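Local coordinates for protein ATP grasp ligase (Microcystis aeruginosa MRC, PDB 5IG9) that probably acts as an ATP-grasp ligase, using ATP to activate carboxylates for bond formation in a peptide substrate, at residues Ile19-Ala24 with Ala316-Leu321. Sequence-based numbering, arbitrary orientation.
Sequences IKAIEA and AIAEIL
Ala318 presents its methyl to two neighbouring residues of the facing helix, Ala21 and Ile22, and the contact is apolar throughout, with no hydrogen bond passing between the segments. Its CB lies 3.6 Å from Ala21 CB, methyl against methyl, and equally close to Ile22 CG1, the methylene at the root of the isoleucine's longer branch. The small side chains of Ala21 and Ala318 let the helices come close: the nearest CA pair, Ile22 and Ala318, is 5.3 Å apart, and the axes of residues 19-23 and 316-321 approach to 8.6 Å, crossing at -50°. Helix 14-23 belongs to the pre-ATP-grasp domain, whose parallel sheet has the strand order 2-1-3-4, consistent with a Rossmann-like fold; helix 313-323, from the C-terminal end of the chain, packs beside it against that same sheet. A second apolar contact joins the branch ends, Ile22 CD1 meeting Leu321 CD1 at 4.1 Å. Ile22 CG1 stands opposite the carbonyl carbon (chi1 -71°) and the branch runs on extended, bringing its terminal methyl CD1 towards the leucine although the CB itself does not face the other helix. Both residues also rest on Val3 of strand 3-7, and Leu321 additionally reaches Leu113 of strand 111-113.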
loop_
_atom_site.group_PDB
_atom_site.type_symbol
_atom_site.label_atom_id
_atom_site.label_comp_id
_atom_site.label_asym_id
_atom_site.label_seq_id
_atom_site.Cartn_x
_atom_site.Cartn_y
_atom_site.Cartn_z
ATOM N N ILE A 19 -12.208 -21.910 9.476
ATOM C CA ILE A 19 -13.526 -21.641 10.048
ATOM C C ILE A 19 -13.998 -22.827 10.878
ATOM O O ILE A 19 -14.627 -22.655 11.929
ATOM C CB ILE A 19 -14.541 -21.275 8.946
ATOM C CG1 ILE A 19 -14.905 -22.495 8.098
ATOM C CG2 ILE A 19 -13.998 -20.172 8.060
ATOM C CD1 ILE A 19 -16.019 -22.239 7.114
ATOM N N LYS A 20 -13.685 -24.048 10.437
ATOM C CA LYS A 20 -14.129 -25.223 11.177
ATOM C C LYS A 20 -13.329 -25.395 12.460
ATOM O O LYS A 20 -13.875 -25.817 13.485
ATOM C CB LYS A 20 -14.027 -26.467 10.297
ATOM C CG LYS A 20 -14.953 -26.439 9.093
ATOM C CD LYS A 20 -15.003 -27.790 8.405
ATOM C CE LYS A 20 -15.574 -27.669 7.004
ATOM N NZ LYS A 20 -16.778 -26.793 6.970
ATOM N N ALA A 21 -12.037 -25.066 12.427
ATOM C CA ALA A 21 -11.245 -25.082 13.650
ATOM C C ALA A 21 -11.660 -23.960 14.589
ATOM O O ALA A 21 -11.586 -24.116 15.812
ATOM C CB ALA A 21 -9.757 -24.984 13.319
ATOM N N ILE A 22 -12.099 -22.826 14.037
ATOM C CA ILE A 22 -12.651 -21.757 14.863
ATOM C C ILE A 22 -13.991 -22.180 15.448
ATOM O O ILE A 22 -14.235 -22.035 16.652
ATOM C CB ILE A 22 -12.780 -20.455 14.050
ATOM C CG1 ILE A 22 -11.406 -19.855 13.768
ATOM C CG2 ILE A 22 -13.640 -19.444 14.792
ATOM C CD1 ILE A 22 -11.473 -18.562 12.996
ATOM N N GLU A 23 -14.880 -22.714 14.606
ATOM C CA GLU A 23 -16.180 -23.161 15.092
ATOM C C GLU A 23 -16.038 -24.284 16.113
ATOM O O GLU A 23 -16.819 -24.363 17.069
ATOM C CB GLU A 23 -17.059 -23.611 13.925
ATOM C CG GLU A 23 -17.535 -22.481 13.031
ATOM C CD GLU A 23 -18.163 -22.983 11.746
ATOM O OE1 GLU A 23 -18.022 -24.184 11.440
ATOM O OE2 GLU A 23 -18.799 -22.175 11.040
ATOM N N ALA A 24 -15.051 -25.163 15.932
ATOM C CA ALA A 24 -14.875 -26.258 16.876
ATOM C C ALA A 24 -14.351 -25.779 18.224
ATOM O O ALA A 24 -14.409 -26.533 19.200
ATOM C CB ALA A 24 -13.944 -27.321 16.290
ATOM N N ALA A 316 -3.239 -23.781 14.245
ATOM C CA ALA A 316 -2.494 -22.741 14.948
ATOM C C ALA A 316 -3.037 -21.358 14.620
ATOM O O ALA A 316 -3.082 -20.478 15.487
ATOM C CB ALA A 316 -1.007 -22.825 14.603
ATOM N N ILE A 317 -3.454 -21.147 13.371
ATOM C CA ILE A 317 -4.020 -19.860 12.978
ATOM C C ILE A 317 -5.347 -19.629 13.685
ATOM O O ILE A 317 -5.596 -18.549 14.233
ATOM C CB ILE A 317 -4.183 -19.788 11.449
ATOM C CG1 ILE A 317 -2.814 -19.793 10.768
ATOM C CG2 ILE A 317 -4.983 -18.551 11.049
ATOM C CD1 ILE A 317 -2.892 -19.757 9.264
ATOM N N ALA A 318 -6.218 -20.640 13.678
ATOM C CA ALA A 318 -7.506 -20.512 14.352
ATOM C C ALA A 318 -7.330 -20.270 15.846
ATOM O O ALA A 318 -8.129 -19.555 16.462
ATOM C CB ALA A 318 -8.351 -21.761 14.107
ATOM N N GLU A 319 -6.288 -20.847 16.449
ATOM C CA GLU A 319 -6.066 -20.642 17.878
ATOM C C GLU A 319 -5.659 -19.204 18.174
ATOM O O GLU A 319 -6.234 -18.557 19.054
ATOM C CB GLU A 319 -5.019 -21.629 18.403
ATOM C CG GLU A 319 -5.536 -23.060 18.522
ATOM C CD GLU A 319 -4.485 -24.036 19.031
ATOM O OE1 GLU A 319 -3.362 -23.589 19.347
ATOM O OE2 GLU A 319 -4.782 -25.248 19.113
ATOM N N ILE A 320 -4.676 -18.677 17.443
ATOM C CA ILE A 320 -4.233 -17.312 17.716
ATOM C C ILE A 320 -5.321 -16.309 17.345
ATOM O O ILE A 320 -5.361 -15.197 17.885
ATOM C CB ILE A 320 -2.905 -17.013 16.991
ATOM C CG1 ILE A 320 -2.235 -15.773 17.584
ATOM C CG2 ILE A 320 -3.130 -16.807 15.504
ATOM C CD1 ILE A 320 -0.903 -15.450 16.957
ATOM N N LEU A 321 -6.226 -16.683 16.441
ATOM C CA LEU A 321 -7.315 -15.782 16.078
ATOM C C LEU A 321 -8.339 -15.684 17.203
ATOM O O LEU A 321 -8.783 -14.584 17.555
ATOM C CB LEU A 321 -7.975 -16.248 14.781
ATOM C CG LEU A 321 -7.299 -15.818 13.477
ATOM C CD1 LEU A 321 -8.053 -16.357 12.272
ATOM C CD2 LEU A 321 -7.184 -14.301 13.401
#